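PDB 4P98: extracellular solute-binding protein, which probably binds a small solute outside the cell membrane and hands it to an ABC transporter, as other BMP-family lipoproteins do. Local coordinates for residues A202-A207 / P224-S229. Residues are numbered along the deposited sequence; the frame is centred on the assembly and turned at random.
Sequences AQLLVA and PTIGVS
Leu204 CD1 sits between Pro224 and Ile226, and its nearest atom across the contact is Pro224 O, 3.5 Å from Leu204 CD1. CD1 also lies 3.7 Å from CG of the Pro224 ring, and the two side chains cross at about a right angle. CD2 meets the tip of Ile226, with 3.8 Å between Leu204 CD2 and Ile226 CD1. Leu204 CG stands anti to the backbone N (chi1 166°), which brings the branch point beside Pro224 O. An alanine here would lack both methyls, which would probably leave a gap beside Pro224 CG and Ile226 CD1.

Beside this apolar patch, three backbone hydrogen bonds join the segments. Leu205 N donates to Pro224 O at 3.1 Å. Leu205 O then accepts from Ile226 N, also at 3.1 Å. Ala207 N gives the shortest of the three, 2.9 Å to Ile226 O. Thr225 CA and Val206 CA add CA-H...O contacts to Leu205 O and Ile226 O.

The pairs Leu205-Thr225 and Val206-Ile226 are in parallel register. Helix 212-221 connects the two strands, making a beta-alpha-beta unit within a five-stranded parallel sheet. Strand 144-149 lies on the far side of 205-207, and strand 240-242 on the far side of 225-226.

Leu205 and Thr225 share one sheet face, where both pack on Leu214 of the connecting helix. Val206 and Ile226 share the other. There Ile226 and Leu204 rest on Ala136 of helix 125-137.

Past the strand, Gly227 turns the chain with phi 96°. These backbone angles call for glycine, since a CB has no room beside the carbonyl O of Ile226 and Ala207 O. Asn240 OD1 holds both Thr225 OG1 and Val228 N, tying this turn to the next strand.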
loop_
_atom_site.group_PDB
_atom_site.type_symbol
_atom_site.label_atom_id
_atom_site.label_comp_id
_atom_site.label_asym_id
_atom_site.label_seq_id
_atom_site.Cartn_x
_atom_site.Cartn_y
_atom_site.Cartn_z
ATOM N N ALA A 202 -14.751 -7.912 19.504
ATOM C CA ALA A 202 -14.543 -7.217 18.230
ATOM C C ALA A 202 -15.592 -7.617 17.200
ATOM O O ALA A 202 -15.865 -8.811 17.000
ATOM C CB ALA A 202 -13.153 -7.490 17.678
ATOM N N GLN A 203 -16.180 -6.607 16.560
ATOM C CA GLN A 203 -17.202 -6.814 15.531
ATOM C C GLN A 203 -16.647 -6.610 14.132
ATOM O O GLN A 203 -17.358 -6.751 13.145
ATOM C CB GLN A 203 -18.392 -5.882 15.782
ATOM C CG GLN A 203 -19.070 -6.145 17.129
ATOM C CD GLN A 203 -20.018 -5.038 17.558
ATOM O OE1 GLN A 203 -19.686 -3.860 17.510
ATOM N NE2 GLN A 203 -21.197 -5.421 18.007
ATOM N N LEU A 204 -15.358 -6.287 14.068
ATOM C CA LEU A 204 -14.642 -6.099 12.815
ATOM C C LEU A 204 -13.158 -6.279 13.125
ATOM O O LEU A 204 -12.676 -5.851 14.181
ATOM C CB LEU A 204 -14.882 -4.683 12.275
ATOM C CG LEU A 204 -13.984 -4.145 11.158
ATOM C CD1 LEU A 204 -14.474 -4.609 9.799
ATOM C CD2 LEU A 204 -13.927 -2.612 11.203
ATOM N N LEU A 205 -12.434 -6.878 12.196
ATOM C CA LEU A 205 -11.009 -7.123 12.403
ATOM C C LEU A 205 -10.200 -6.456 11.308
ATOM O O LEU A 205 -10.399 -6.733 10.134
ATOM C CB LEU A 205 -10.727 -8.627 12.449
ATOM C CG LEU A 205 -11.218 -9.310 13.734
ATOM C CD1 LEU A 205 -11.310 -10.834 13.607
ATOM C CD2 LEU A 205 -10.370 -8.915 14.930
ATOM N N VAL A 206 -9.272 -5.590 11.705
ATOM C CA VAL A 206 -8.438 -4.856 10.761
ATOM C C VAL A 206 -7.014 -5.403 10.781
ATOM O O VAL A 206 -6.405 -5.471 11.828
ATOM C CB VAL A 206 -8.389 -3.358 11.121
ATOM C CG1 VAL A 206 -7.659 -2.577 10.039
ATOM C CG2 VAL A 206 -9.796 -2.818 11.318
ATOM N N ALA A 207 -6.508 -5.773 9.610
ATOM C CA ALA A 207 -5.139 -6.262 9.434
ATOM C C ALA A 207 -4.218 -5.154 8.944
ATOM O O ALA A 207 -4.524 -4.483 7.949
ATOM C CB ALA A 207 -5.122 -7.393 8.422
ATOM N N PRO A 224 -16.677 -9.160 9.640
ATOM C CA PRO A 224 -15.991 -8.688 8.445
ATOM C C PRO A 224 -14.537 -8.296 8.742
ATOM O O PRO A 224 -14.184 -8.087 9.888
ATOM C CB PRO A 224 -16.803 -7.440 8.053
ATOM C CG PRO A 224 -17.329 -6.943 9.350
ATOM C CD PRO A 224 -17.665 -8.187 10.130
ATOM N N THR A 225 -13.724 -8.187 7.696
ATOM C CA THR A 225 -12.374 -7.667 7.838
ATOM C C THR A 225 -12.119 -6.443 6.936
ATOM O O THR A 225 -12.855 -6.176 5.972
ATOM C CB THR A 225 -11.294 -8.735 7.565
ATOM O OG1 THR A 225 -11.282 -9.109 6.184
ATOM C CG2 THR A 225 -11.505 -9.973 8.439
ATOM N N ILE A 226 -11.065 -5.714 7.288
ATOM C CA ILE A 226 -10.467 -4.676 6.444
ATOM C C ILE A 226 -8.963 -4.950 6.370
ATOM O O ILE A 226 -8.352 -5.281 7.383
ATOM C CB ILE A 226 -10.699 -3.280 7.055
ATOM C CG1 ILE A 226 -12.179 -2.918 6.977
ATOM C CG2 ILE A 226 -9.871 -2.210 6.336
ATOM C CD1 ILE A 226 -12.551 -1.692 7.789
ATOM N N GLY A 227 -8.371 -4.840 5.181
ATOM C CA GLY A 227 -6.909 -4.827 5.053
ATOM C C GLY A 227 -6.234 -6.141 4.734
ATOM O O GLY A 227 -5.012 -6.185 4.599
ATOM N N VAL A 228 -7.022 -7.205 4.582
ATOM C CA VAL A 228 -6.469 -8.532 4.340
ATOM C C VAL A 228 -5.923 -8.651 2.925
ATOM O O VAL A 228 -6.511 -8.147 1.980
ATOM C CB VAL A 228 -7.504 -9.646 4.629
ATOM C CG1 VAL A 228 -6.928 -11.012 4.299
ATOM C CG2 VAL A 228 -7.946 -9.572 6.076
ATOM N N SER A 229 -4.779 -9.313 2.811
ATOM C CA SER A 229 -4.120 -9.581 1.540
ATOM C C SER A 229 -5.086 -10.076 0.480
ATOM O O SER A 229 -5.938 -10.936 0.760
ATOM C CB SER A 229 -3.026 -10.645 1.734
ATOM O OG SER A 229 -2.534 -11.147 0.487
#